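Local structure of gamma-glutamyltranspeptidase (Ggt) (Helicobacter pylori 26695, 5BPK) at residues V136-G142 and D255-V261; G130-A134 and D243-G249; A73-P77 and L165-Y170. The protein probably cleaves the gamma-glutamyl bond of glutathione and related compounds and transfers the glutamyl group to water or an acceptor, as an autoprocessed Ntn-hydrolase. One frame throughout, in Å; residues are numbered along the deposited sequence.

Contact 1 (V136-G142 and D255-V261); sequences VPGTVAG and DLASYNV
Tyr259 lays one face of its ring over the turn that starts helix 139-150, inside the Ntn-hydrolase fold of gamma-glutamyltranspeptidase. Gly138 CA stands 3.9 Å from the ring centroid, 29° off the normal, a CH-pi contact, and Pro137 O lies over the same face. A side chain at Gly138 would clash, since an ideal CB would come 2.4 Å from Tyr259 OH. Val136 and Pro137 are extended (psi 120° and 138°); the helix begins at Thr139, and Gly142 N bonds to Gly138 O at 2.9 Å. In the partner segment, the chain after helix 253-257 runs extended from Tyr259 (phi/psi -68°/130°, chi1 t) into strand 262-271. The CA registers are Val136 to Leu256, 6.7 Å, and Gly142 to Val261, 6.2 Å. Val136 (chi1 t) fits between Asp255, Leu256 and Tyr259, with Val136 CG1 4.2 Å from Leu256 CD2 and 4.0 Å from Tyr259 CD1. The segments meet by apolar packing; the polar ends are bonded beyond them, Tyr259 OH to Arg103 O and Asp255 OD1 to Leu108 N. Ala141 CB touches Tyr259 CD2 at 3.7 Å, and Val261 CG1 (chi1 m) lies 3.6 Å from Gly142 N.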
ATOM      1  N   VAL A 136      14.110   1.929   8.814  1.00 11.51           N
ATOM      2  CA  VAL A 136      14.530   0.570   9.167  1.00 11.02           C
ATOM      3  C   VAL A 136      13.532  -0.444   8.585  1.00 11.34           C
ATOM      4  O   VAL A 136      12.359  -0.378   8.913  1.00 12.07           O
ATOM      5  CB  VAL A 136      14.620   0.388  10.700  1.00 10.47           C
ATOM      6  CG1 VAL A 136      15.195  -0.976  11.016  1.00 11.78           C
ATOM      7  CG2 VAL A 136      15.480   1.491  11.328  1.00 13.73           C
ATOM      8  N   PRO A 137      13.988  -1.373   7.709  1.00 11.84           N
ATOM      9  CA  PRO A 137      13.034  -2.278   7.043  1.00 12.67           C
ATOM     10  C   PRO A 137      12.250  -3.184   7.996  1.00 11.66           C
ATOM     11  O   PRO A 137      12.832  -3.762   8.934  1.00 13.04           O
ATOM     12  CB  PRO A 137      13.925  -3.138   6.160  1.00 12.31           C
ATOM     13  CG  PRO A 137      15.126  -2.262   5.869  1.00 13.04           C
ATOM     14  CD  PRO A 137      15.349  -1.516   7.160  1.00 12.65           C
ATOM     15  N   GLY A 138      10.956  -3.324   7.722  1.00  9.50           N
ATOM     16  CA  GLY A 138      10.055  -4.160   8.502  1.00 10.43           C
ATOM     17  C   GLY A 138       9.542  -5.415   7.830  1.00 10.24           C
ATOM     18  O   GLY A 138       8.999  -6.278   8.510  1.00 11.11           O
ATOM     19  N   THR A 139       9.681  -5.524   6.500  1.00 10.93           N
ATOM     20  CA  THR A 139       9.062  -6.638   5.764  1.00 10.35           C
ATOM     21  C   THR A 139       9.428  -8.025   6.275  1.00 10.23           C
ATOM     22  O   THR A 139       8.548  -8.849   6.461  1.00 10.77           O
ATOM     23  CB  THR A 139       9.357  -6.539   4.275  1.00  9.26           C
ATOM     24  OG1 THR A 139       8.716  -5.355   3.786  1.00  9.66           O
ATOM     25  CG2 THR A 139       8.873  -7.776   3.489  1.00 11.42           C
ATOM     26  N   VAL A 140      10.714  -8.288   6.492  1.00 11.13           N
ATOM     27  CA  VAL A 140      11.113  -9.632   6.899  1.00 10.55           C
ATOM     28  C   VAL A 140      10.520  -9.982   8.275  1.00  9.96           C
ATOM     29  O   VAL A 140      10.014 -11.104   8.497  1.00 11.86           O
ATOM     30  CB  VAL A 140      12.639  -9.799   6.893  1.00  9.92           C
ATOM     31  CG1 VAL A 140      13.030 -11.136   7.489  1.00 13.20           C
ATOM     32  CG2 VAL A 140      13.177  -9.663   5.445  1.00 13.92           C
ATOM     33  N   ALA A 141      10.547  -9.007   9.178  1.00 11.19           N
ATOM     34  CA  ALA A 141       9.944  -9.164  10.499  1.00 10.59           C
ATOM     35  C   ALA A 141       8.430  -9.393  10.404  1.00  9.83           C
ATOM     36  O   ALA A 141       7.866 -10.186  11.168  1.00 12.20           O
ATOM     37  CB  ALA A 141      10.264  -7.960  11.367  1.00 12.53           C
ATOM     38  N   GLY A 142       7.783  -8.699   9.468  1.00  9.85           N
ATOM     39  CA  GLY A 142       6.350  -8.838   9.265  1.00 11.12           C
ATOM     40  C   GLY A 142       5.980 -10.212   8.745  1.00 10.98           C
ATOM     41  O   GLY A 142       5.024 -10.830   9.232  1.00 12.13           O
ATOM     42  N   ASP A 255      19.751  -0.402  15.229  1.00 17.05           N
ATOM     43  CA  ASP A 255      18.433  -0.183  14.624  1.00 16.21           C
ATOM     44  C   ASP A 255      17.797  -1.511  14.234  1.00 15.26           C
ATOM     45  O   ASP A 255      16.629  -1.767  14.515  1.00 16.23           O
ATOM     46  CB  ASP A 255      18.535   0.691  13.375  1.00 17.01           C
ATOM     47  CG  ASP A 255      18.734   2.156  13.683  1.00 16.15           C
ATOM     48  OD1 ASP A 255      17.910   2.732  14.410  1.00 18.85           O
ATOM     49  OD2 ASP A 255      19.698   2.748  13.164  1.00 18.89           O
ATOM     50  N   LEU A 256      18.582  -2.361  13.586  1.00 14.93           N
ATOM     51  CA  LEU A 256      18.065  -3.610  13.043  1.00 15.57           C
ATOM     52  C   LEU A 256      17.667  -4.556  14.174  1.00 14.48           C
ATOM     53  O   LEU A 256      16.589  -5.148  14.133  1.00 14.47           O
ATOM     54  CB  LEU A 256      19.081  -4.259  12.097  1.00 15.05           C
ATOM     55  CG  LEU A 256      19.364  -3.472  10.809  1.00 14.40           C
ATOM     56  CD1 LEU A 256      20.681  -3.913  10.179  1.00 16.83           C
ATOM     57  CD2 LEU A 256      18.230  -3.537   9.792  1.00 13.24           C
ATOM     58  N   ALA A 257      18.518  -4.662  15.202  1.00 16.43           N
ATOM     59  CA  ALA A 257      18.242  -5.539  16.345  1.00 17.41           C
ATOM     60  C   ALA A 257      17.040  -5.079  17.180  1.00 17.37           C
ATOM     61  O   ALA A 257      16.436  -5.887  17.895  1.00 19.90           O
ATOM     62  CB  ALA A 257      19.490  -5.674  17.230  1.00 18.67           C
ATOM     63  N   SER A 258      16.704  -3.790  17.082  1.00 15.56           N
ATOM     64  CA  SER A 258      15.562  -3.216  17.803  1.00 15.19           C
ATOM     65  C   SER A 258      14.276  -3.064  16.965  1.00 13.30           C
ATOM     66  O   SER A 258      13.256  -2.568  17.480  1.00 13.65           O
ATOM     67  CB  SER A 258      15.940  -1.871  18.438  1.00 17.56           C
ATOM     68  OG  SER A 258      16.287  -0.880  17.486  1.00 18.19           O
ATOM     69  N   TYR A 259      14.291  -3.512  15.712  1.00 13.22           N
ATOM     70  CA  TYR A 259      13.088  -3.404  14.877  1.00 12.33           C
ATOM     71  C   TYR A 259      12.017  -4.336  15.430  1.00 12.91           C
ATOM     72  O   TYR A 259      12.277  -5.522  15.659  1.00 14.78           O
ATOM     73  CB  TYR A 259      13.304  -3.719  13.377  1.00 12.43           C
ATOM     74  CG  TYR A 259      11.983  -3.498  12.687  1.00 11.87           C
ATOM     75  CD1 TYR A 259      11.610  -2.221  12.297  1.00 12.32           C
ATOM     76  CD2 TYR A 259      11.038  -4.519  12.595  1.00 10.53           C
ATOM     77  CE1 TYR A 259      10.371  -1.972  11.767  1.00 11.84           C
ATOM     78  CE2 TYR A 259       9.774  -4.282  12.071  1.00 11.40           C
ATOM     79  CZ  TYR A 259       9.450  -2.999  11.668  1.00 12.48           C
ATOM     80  OH  TYR A 259       8.204  -2.739  11.170  1.00 11.46           O
ATOM     81  N   ASN A 260      10.817  -3.789  15.615  1.00 16.00           N
ATOM     82  CA  ASN A 260       9.687  -4.504  16.185  1.00 18.19           C
ATOM     83  C   ASN A 260       8.439  -4.337  15.318  1.00 15.61           C
ATOM     84  O   ASN A 260       8.097  -3.212  14.965  1.00 17.23           O
ATOM     85  CB  ASN A 260       9.408  -3.993  17.622  1.00 21.05           C
ATOM     86  CG  ASN A 260       9.257  -2.435  17.729  1.00 21.84           C
ATOM     87  OD1 ASN A 260      10.009  -1.649  17.120  1.00 17.81           O
ATOM     88  ND2 ASN A 260       8.305  -2.000  18.563  1.00 24.04           N
ATOM     89  N   VAL A 261       7.788  -5.437  14.938  1.00 13.87           N
ATOM     90  CA  VAL A 261       6.412  -5.339  14.409  1.00 13.60           C
ATOM     91  C   VAL A 261       5.482  -5.021  15.566  1.00 12.54           C
ATOM     92  O   VAL A 261       5.848  -5.193  16.728  1.00 13.09           O
ATOM     93  CB  VAL A 261       5.900  -6.639  13.698  1.00 13.20           C
ATOM     94  CG1 VAL A 261       6.824  -7.028  12.541  1.00 15.07           C
ATOM     95  CG2 VAL A 261       5.712  -7.792  14.689  1.00 15.49           C
TER

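Contact 2 (G130-A134 and D243-G249); sequences GYLAA and DMKKNGG
Aromatic contacts centre on Tyr131, whose ring (chi1 m, chi2 72°) reaches across the C-terminal end of helix 234-246. Asn247 CB sits over one face, 3.5 Å from the Tyr131 ring centroid and 19° off the normal, a CH-pi contact. Met244 SD lies at the ring edge, 5.5 Å from that centroid and 87° off the normal, giving a Met-aromatic contact. Apolar contacts continue from Met244 (chi1 m, chi2 m, chi3 t): its SD is 4.1 Å from Tyr131 CB and its CE 4.3 Å from Ala134 CB.

Of the polar contacts, the direct one is the hydrogen bond from Tyr131 OH to Asp243 OD2, 2.7 Å. A water accepts from Tyr131 N at 3.0 Å and donates to Asn247 O at 3.2 Å. Asn247 ND2 bonds back to Asp243 O at 3.1 Å.

Backbone geometry sets the approach. Tyr131 to Ala133 take helix-like backbone angles, with weak bonds such as Ala134 N to Tyr131 O, 3.5 Å. Asn247 leaves helical angles, Gly248 has positive phi (79°), and Gly249 N bonds to Met244 O at 2.9 Å. Leu132 and Gly249 are nearest in register, CA to CA 4.4 Å; a side chain at Gly249 would not fit beside Tyr131 and Met244.

The cluster fastens a loop of the Ntn-hydrolase large chain, between strand 97-102 and helix 139-150, onto the end of helix 234-246, with Ser192 of helix 191-196 also bonded to Tyr131 OH and Asp31 N of another chain to Asp243 OD2.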
ATOM      1  N   GLY A 130      18.914   7.484  -2.326  1.00 14.91           N
ATOM      2  CA  GLY A 130      20.053   7.097  -1.506  1.00 14.78           C
ATOM      3  C   GLY A 130      19.755   6.630  -0.097  1.00 15.89           C
ATOM      4  O   GLY A 130      18.609   6.357   0.258  1.00 18.64           O
ATOM      5  N   TYR A 131      20.807   6.582   0.713  1.00 14.58           N
ATOM      6  CA  TYR A 131      20.821   5.810   1.952  1.00 16.21           C
ATOM      7  C   TYR A 131      20.140   6.495   3.147  1.00 14.82           C
ATOM      8  O   TYR A 131      19.597   5.813   4.024  1.00 15.58           O
ATOM      9  CB  TYR A 131      22.261   5.427   2.316  1.00 14.80           C
ATOM     10  CG  TYR A 131      22.906   4.408   1.384  1.00 16.49           C
ATOM     11  CD1 TYR A 131      23.304   4.754   0.087  1.00 15.63           C
ATOM     12  CD2 TYR A 131      23.118   3.101   1.803  1.00 15.31           C
ATOM     13  CE1 TYR A 131      23.908   3.819  -0.758  1.00 16.30           C
ATOM     14  CE2 TYR A 131      23.707   2.156   0.969  1.00 15.15           C
ATOM     15  CZ  TYR A 131      24.095   2.518  -0.316  1.00 15.89           C
ATOM     16  OH  TYR A 131      24.691   1.591  -1.142  1.00 17.11           O
ATOM     17  N   LEU A 132      20.157   7.828   3.172  1.00 14.53           N
ATOM     18  CA  LEU A 132      19.514   8.596   4.245  1.00 14.77           C
ATOM     19  C   LEU A 132      17.982   8.589   4.106  1.00 14.62           C
ATOM     20  O   LEU A 132      17.267   8.842   5.070  1.00 15.98           O
ATOM     21  CB  LEU A 132      20.024  10.039   4.275  1.00 15.68           C
ATOM     22  CG  LEU A 132      19.793  10.748   5.615  1.00 16.56           C
ATOM     23  CD1 LEU A 132      20.547  10.037   6.739  1.00 18.08           C
ATOM     24  CD2 LEU A 132      20.210  12.212   5.548  1.00 18.21           C
ATOM     25  N   ALA A 133      17.497   8.296   2.901  1.00 13.50           N
ATOM     26  CA  ALA A 133      16.059   8.249   2.618  1.00 12.51           C
ATOM     27  C   ALA A 133      15.369   7.038   3.242  1.00 11.85           C
ATOM     28  O   ALA A 133      14.134   6.964   3.229  1.00 12.75           O
ATOM     29  CB  ALA A 133      15.819   8.237   1.110  1.00 14.09           C
ATOM     30  N   ALA A 134      16.146   6.087   3.759  1.00 12.13           N
ATOM     31  CA  ALA A 134      15.594   4.794   4.223  1.00 12.48           C
ATOM     32  C   ALA A 134      15.216   4.760   5.698  1.00 13.18           C
ATOM     33  O   ALA A 134      15.996   5.177   6.566  1.00 15.03           O
ATOM     34  CB  ALA A 134      16.574   3.671   3.931  1.00 14.05           C
ATOM     35  N   ASP A 243      27.452  -0.600   4.607  1.00 18.95           N
ATOM     36  CA  ASP A 243      27.083   0.168   3.421  1.00 17.70           C
ATOM     37  C   ASP A 243      26.484   1.527   3.816  1.00 17.20           C
ATOM     38  O   ASP A 243      26.723   2.536   3.147  1.00 16.23           O
ATOM     39  CB  ASP A 243      26.129  -0.643   2.514  1.00 16.94           C
ATOM     40  CG  ASP A 243      26.338  -0.357   1.036  1.00 15.48           C
ATOM     41  OD1 ASP A 243      27.445   0.128   0.662  1.00 17.89           O
ATOM     42  OD2 ASP A 243      25.405  -0.629   0.241  1.00 15.21           O
ATOM     43  N   MET A 244      25.723   1.548   4.913  1.00 16.36           N
ATOM     44  CA  MET A 244      25.199   2.799   5.468  1.00 17.05           C
ATOM     45  C   MET A 244      26.316   3.774   5.847  1.00 19.13           C
ATOM     46  O   MET A 244      26.284   4.943   5.454  1.00 20.08           O
ATOM     47  CB  MET A 244      24.308   2.519   6.677  1.00 17.41           C
ATOM     48  CG  MET A 244      22.935   1.974   6.289  1.00 15.67           C
ATOM     49  SD  MET A 244      21.823   3.278   5.729  1.00 15.96           S
ATOM     50  CE  MET A 244      20.533   2.379   4.852  1.00 14.92           C
ATOM     51  N   LYS A 245      27.293   3.284   6.605  1.00 18.70           N
ATOM     52  CA  LYS A 245      28.440   4.103   7.019  1.00 21.81           C
ATOM     53  C   LYS A 245      29.208   4.661   5.812  1.00 22.87           C
ATOM     54  O   LYS A 245      29.611   5.819   5.807  1.00 24.41           O
ATOM     55  CB  LYS A 245      29.362   3.286   7.929  1.00 21.87           C
ATOM     56  CG  LYS A 245      30.505   4.082   8.568  1.00 24.77           C
ATOM     57  N   LYS A 246      29.381   3.826   4.790  1.00 22.27           N
ATOM     58  CA  LYS A 246      30.116   4.182   3.569  1.00 24.36           C
ATOM     59  C   LYS A 246      29.447   5.263   2.716  1.00 22.82           C
ATOM     60  O   LYS A 246      30.130   6.031   2.035  1.00 24.89           O
ATOM     61  CB  LYS A 246      30.311   2.910   2.730  1.00 24.89           C
ATOM     62  CG  LYS A 246      31.151   3.054   1.473  1.00 29.78           C
ATOM     63  CD  LYS A 246      31.266   1.715   0.756  1.00 31.07           C
ATOM     64  CE  LYS A 246      32.082   1.830  -0.526  1.00 34.91           C
ATOM     65  NZ  LYS A 246      31.805   0.712  -1.475  1.00 34.24           N
ATOM     66  N   ASN A 247      28.118   5.340   2.771  1.00 20.12           N
ATOM     67  CA  ASN A 247      27.342   6.117   1.815  1.00 21.03           C
ATOM     68  C   ASN A 247      26.417   7.162   2.445  1.00 21.08           C
ATOM     69  O   ASN A 247      25.424   7.564   1.841  1.00 24.23           O
ATOM     70  CB  ASN A 247      26.541   5.150   0.945  1.00 21.20           C
ATOM     71  CG  ASN A 247      27.420   4.382  -0.013  1.00 21.86           C
ATOM     72  OD1 ASN A 247      27.943   4.947  -0.977  1.00 27.47           O
ATOM     73  ND2 ASN A 247      27.595   3.088   0.245  1.00 22.05           N
ATOM     74  N   GLY A 248      26.737   7.585   3.661  1.00 22.32           N
ATOM     75  CA  GLY A 248      26.054   8.716   4.280  1.00 23.02           C
ATOM     76  C   GLY A 248      24.696   8.397   4.883  1.00 22.12           C
ATOM     77  O   GLY A 248      23.895   9.300   5.123  1.00 22.78           O
ATOM     78  N   GLY A 249      24.438   7.119   5.128  1.00 20.21           N
ATOM     79  CA  GLY A 249      23.210   6.688   5.790  1.00 19.32           C
ATOM     80  C   GLY A 249      23.429   6.543   7.281  1.00 18.34           C
ATOM     81  O   GLY A 249      24.559   6.657   7.761  1.00 17.89           O
TER
HETATM   82  O   HOH W   1      23.140   8.279  -0.243  1.00 20.50           O

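Contact 3 (A73-P77 and L165-Y170); sequences AVVHP and LAENGY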
ATOM      1  N   ALA A  73       9.365  -9.971  -3.675  1.00 10.78           N
ATOM      2  CA  ALA A  73      10.673  -9.363  -3.399  1.00 10.45           C
ATOM      3  C   ALA A  73      11.726  -9.694  -4.474  1.00 10.63           C
ATOM      4  O   ALA A  73      12.720  -8.966  -4.628  1.00 11.53           O
ATOM      5  CB  ALA A  73      11.184  -9.767  -2.000  1.00 10.52           C
ATOM      6  N   VAL A  74      11.491 -10.778  -5.209  1.00 11.45           N
ATOM      7  CA  VAL A  74      12.384 -11.235  -6.266  1.00 11.14           C
ATOM      8  C   VAL A  74      11.861 -10.820  -7.653  1.00 11.60           C
ATOM      9  O   VAL A  74      12.599 -10.257  -8.445  1.00 12.25           O
ATOM     10  CB  VAL A  74      12.557 -12.769  -6.186  1.00 11.41           C
ATOM     11  CG1 VAL A  74      13.433 -13.290  -7.333  1.00 11.67           C
ATOM     12  CG2 VAL A  74      13.151 -13.153  -4.855  1.00 12.76           C
ATOM     13  N   VAL A  75      10.586 -11.071  -7.928  1.00 11.68           N
ATOM     14  CA  VAL A  75      10.046 -10.893  -9.288  1.00 10.55           C
ATOM     15  C   VAL A  75       9.449  -9.520  -9.564  1.00 10.57           C
ATOM     16  O   VAL A  75       9.155  -9.203 -10.717  1.00 12.55           O
ATOM     17  CB  VAL A  75       9.006 -11.973  -9.634  1.00 11.13           C
ATOM     18  CG1 VAL A  75       9.639 -13.370  -9.520  1.00 14.45           C
ATOM     19  CG2 VAL A  75       7.743 -11.878  -8.749  1.00 13.38           C
ATOM     20  N   HIS A  76       9.273  -8.715  -8.516  1.00 10.94           N
ATOM     21  CA  HIS A  76       8.702  -7.370  -8.662  1.00 12.06           C
ATOM     22  C   HIS A  76       9.492  -6.353  -7.834  1.00 12.02           C
ATOM     23  O   HIS A  76       8.931  -5.694  -6.957  1.00 12.84           O
ATOM     24  CB  HIS A  76       7.231  -7.428  -8.241  1.00 11.06           C
ATOM     25  CG  HIS A  76       6.443  -6.191  -8.546  1.00 14.24           C
ATOM     26  ND1 HIS A  76       6.862  -5.241  -9.456  1.00 15.96           N
ATOM     27  CD2 HIS A  76       5.265  -5.745  -8.046  1.00 15.28           C
ATOM     28  CE1 HIS A  76       5.959  -4.277  -9.520  1.00 17.16           C
ATOM     29  NE2 HIS A  76       4.981  -4.558  -8.674  1.00 17.17           N
ATOM     30  N   PRO A  77      10.808  -6.214  -8.113  1.00 11.20           N
ATOM     31  CA  PRO A  77      11.683  -5.404  -7.257  1.00 12.58           C
ATOM     32  C   PRO A  77      11.405  -3.899  -7.246  1.00 12.58           C
ATOM     33  O   PRO A  77      11.917  -3.192  -6.374  1.00 12.87           O
ATOM     34  CB  PRO A  77      13.093  -5.717  -7.780  1.00 14.42           C
ATOM     35  CG  PRO A  77      12.911  -6.326  -9.101  1.00 14.74           C
ATOM     36  CD  PRO A  77      11.561  -6.932  -9.158  1.00 13.53           C
ATOM     37  N   LEU A 165      13.787 -18.502  -7.817  1.00 14.68           N
ATOM     38  CA  LEU A 165      13.697 -17.428  -8.800  1.00 14.04           C
ATOM     39  C   LEU A 165      14.882 -16.468  -8.728  1.00 13.44           C
ATOM     40  O   LEU A 165      15.311 -15.942  -9.752  1.00 15.87           O
ATOM     41  CB  LEU A 165      12.376 -16.664  -8.646  1.00 13.46           C
ATOM     42  CG  LEU A 165      11.166 -17.459  -9.169  1.00 15.99           C
ATOM     43  CD1 LEU A 165       9.860 -16.993  -8.542  1.00 19.20           C
ATOM     44  CD2 LEU A 165      11.086 -17.400 -10.692  1.00 18.33           C
ATOM     45  N   ALA A 166      15.397 -16.219  -7.527  1.00 13.64           N
ATOM     46  CA  ALA A 166      16.580 -15.370  -7.385  1.00 13.18           C
ATOM     47  C   ALA A 166      17.823 -16.040  -7.964  1.00 14.72           C
ATOM     48  O   ALA A 166      18.603 -15.413  -8.681  1.00 16.52           O
ATOM     49  CB  ALA A 166      16.805 -14.979  -5.919  1.00 14.83           C
ATOM     50  N   GLU A 167      17.989 -17.321  -7.672  1.00 15.95           N
ATOM     51  CA  GLU A 167      19.165 -18.061  -8.121  1.00 17.83           C
ATOM     52  C   GLU A 167      19.171 -18.348  -9.623  1.00 18.16           C
ATOM     53  O   GLU A 167      20.210 -18.231 -10.277  1.00 18.84           O
ATOM     54  CB  GLU A 167      19.279 -19.389  -7.369  1.00 19.10           C
ATOM     55  CG  GLU A 167      19.612 -19.271  -5.897  1.00 24.20           C
ATOM     56  CD  GLU A 167      19.689 -20.620  -5.199  1.00 28.61           C
ATOM     57  OE1 GLU A 167      19.176 -21.613  -5.748  1.00 32.42           O
ATOM     58  OE2 GLU A 167      20.264 -20.680  -4.093  1.00 30.31           O
ATOM     59  N   ASN A 168      18.026 -18.747 -10.163  1.00 15.53           N
ATOM     60  CA  ASN A 168      17.950 -19.216 -11.548  1.00 17.22           C
ATOM     61  C   ASN A 168      17.501 -18.123 -12.504  1.00 17.26           C
ATOM     62  O   ASN A 168      17.738 -18.202 -13.714  1.00 19.64           O
ATOM     63  CB  ASN A 168      16.990 -20.414 -11.654  1.00 19.08           C
ATOM     64  CG  ASN A 168      17.380 -21.576 -10.741  1.00 24.30           C
ATOM     65  OD1 ASN A 168      18.545 -21.758 -10.398  1.00 27.06           O
ATOM     66  ND2 ASN A 168      16.391 -22.374 -10.354  1.00 30.15           N
ATOM     67  N   GLY A 169      16.831 -17.113 -11.956  1.00 15.35           N
ATOM     68  CA  GLY A 169      16.375 -15.983 -12.730  1.00 15.54           C
ATOM     69  C   GLY A 169      15.005 -16.112 -13.358  1.00 17.15           C
ATOM     70  O   GLY A 169      14.354 -17.169 -13.314  1.00 18.43           O
ATOM     71  N   TYR A 170      14.570 -14.993 -13.924  1.00 15.77           N
ATOM     72  CA  TYR A 170      13.324 -14.903 -14.674  1.00 16.85           C
ATOM     73  C   TYR A 170      13.489 -13.849 -15.762  1.00 18.11           C
ATOM     74  O   TYR A 170      14.368 -12.982 -15.677  1.00 18.85           O
ATOM     75  CB  TYR A 170      12.139 -14.551 -13.755  1.00 17.54           C
ATOM     76  CG  TYR A 170      12.279 -13.220 -13.055  1.00 14.37           C
ATOM     77  CD1 TYR A 170      12.936 -13.112 -11.835  1.00 13.54           C
ATOM     78  CD2 TYR A 170      11.751 -12.065 -13.625  1.00 14.94           C
ATOM     79  CE1 TYR A 170      13.072 -11.871 -11.196  1.00 13.46           C
ATOM     80  CE2 TYR A 170      11.881 -10.822 -12.999  1.00 16.92           C
ATOM     81  CZ  TYR A 170      12.536 -10.737 -11.781  1.00 13.19           C
ATOM     82  OH  TYR A 170      12.675  -9.518 -11.149  1.00 15.35           O
TER
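Leu165, in the last turns of helix 155-168, begins the contact: its CB lies 3.8 Å from Val74 CG1 and its CD1 3.8 Å from Val75 CG1. Ala166 follows at the nearest backbone approach, its CA 6.0 Å from that of Val74; Ala166 N is 3.5 Å and Ala166 CB 4.0 Å from Val74 CG1, so this one methyl reaches both residues of the helix. After Asn168 the chain turns at Gly169, whose positive phi (89°) ends the helix while Gly169 N still bonds to Leu165 O at 2.9 Å. The turn swings Tyr170 (chi1 p) back over the end of helix 61-75. Val75 CG1 covers one face of its ring, 4.2 Å from the centroid and 20° off the normal, a CH-pi contact. Tyr170 OH donates to Val74 O at 2.8 Å, satisfying a carbonyl in the last turn of helix 61-75, and also approaches Pro77 CD at 3.4 Å. Val74 O is shared with Gln213 NE2, and Val74 packs on Leu216 and Leu220 of helix 214-226. Two helix C-termini thus pack together among the helices of this Ntn-hydrolase chain, bridged by the ring face and hydroxyl of Tyr170 from the short strand 170-171.

Contact 1 is the most buried, its centre about 14 Å from the centre of the chain, and relies on apolar and CH-pi packing between its segments. Contacts 2 and 3, their centres about 22 and 19 Å from it, are only partly buried, and each adds a direct tyrosine hydroxyl bond: to a carboxylate in contact 2, to a helix-end carbonyl in contact 3. Water bridges the segments in contact 2. All three place a tyrosine ring against a helix end, the start of a helix in contact 1 and the C-terminal end in the others. Contacts 1 and 2 draw on successive helices, 253-257 and 234-246; contacts 1 and 3 use 139-150 and 155-168, also successive, without touching.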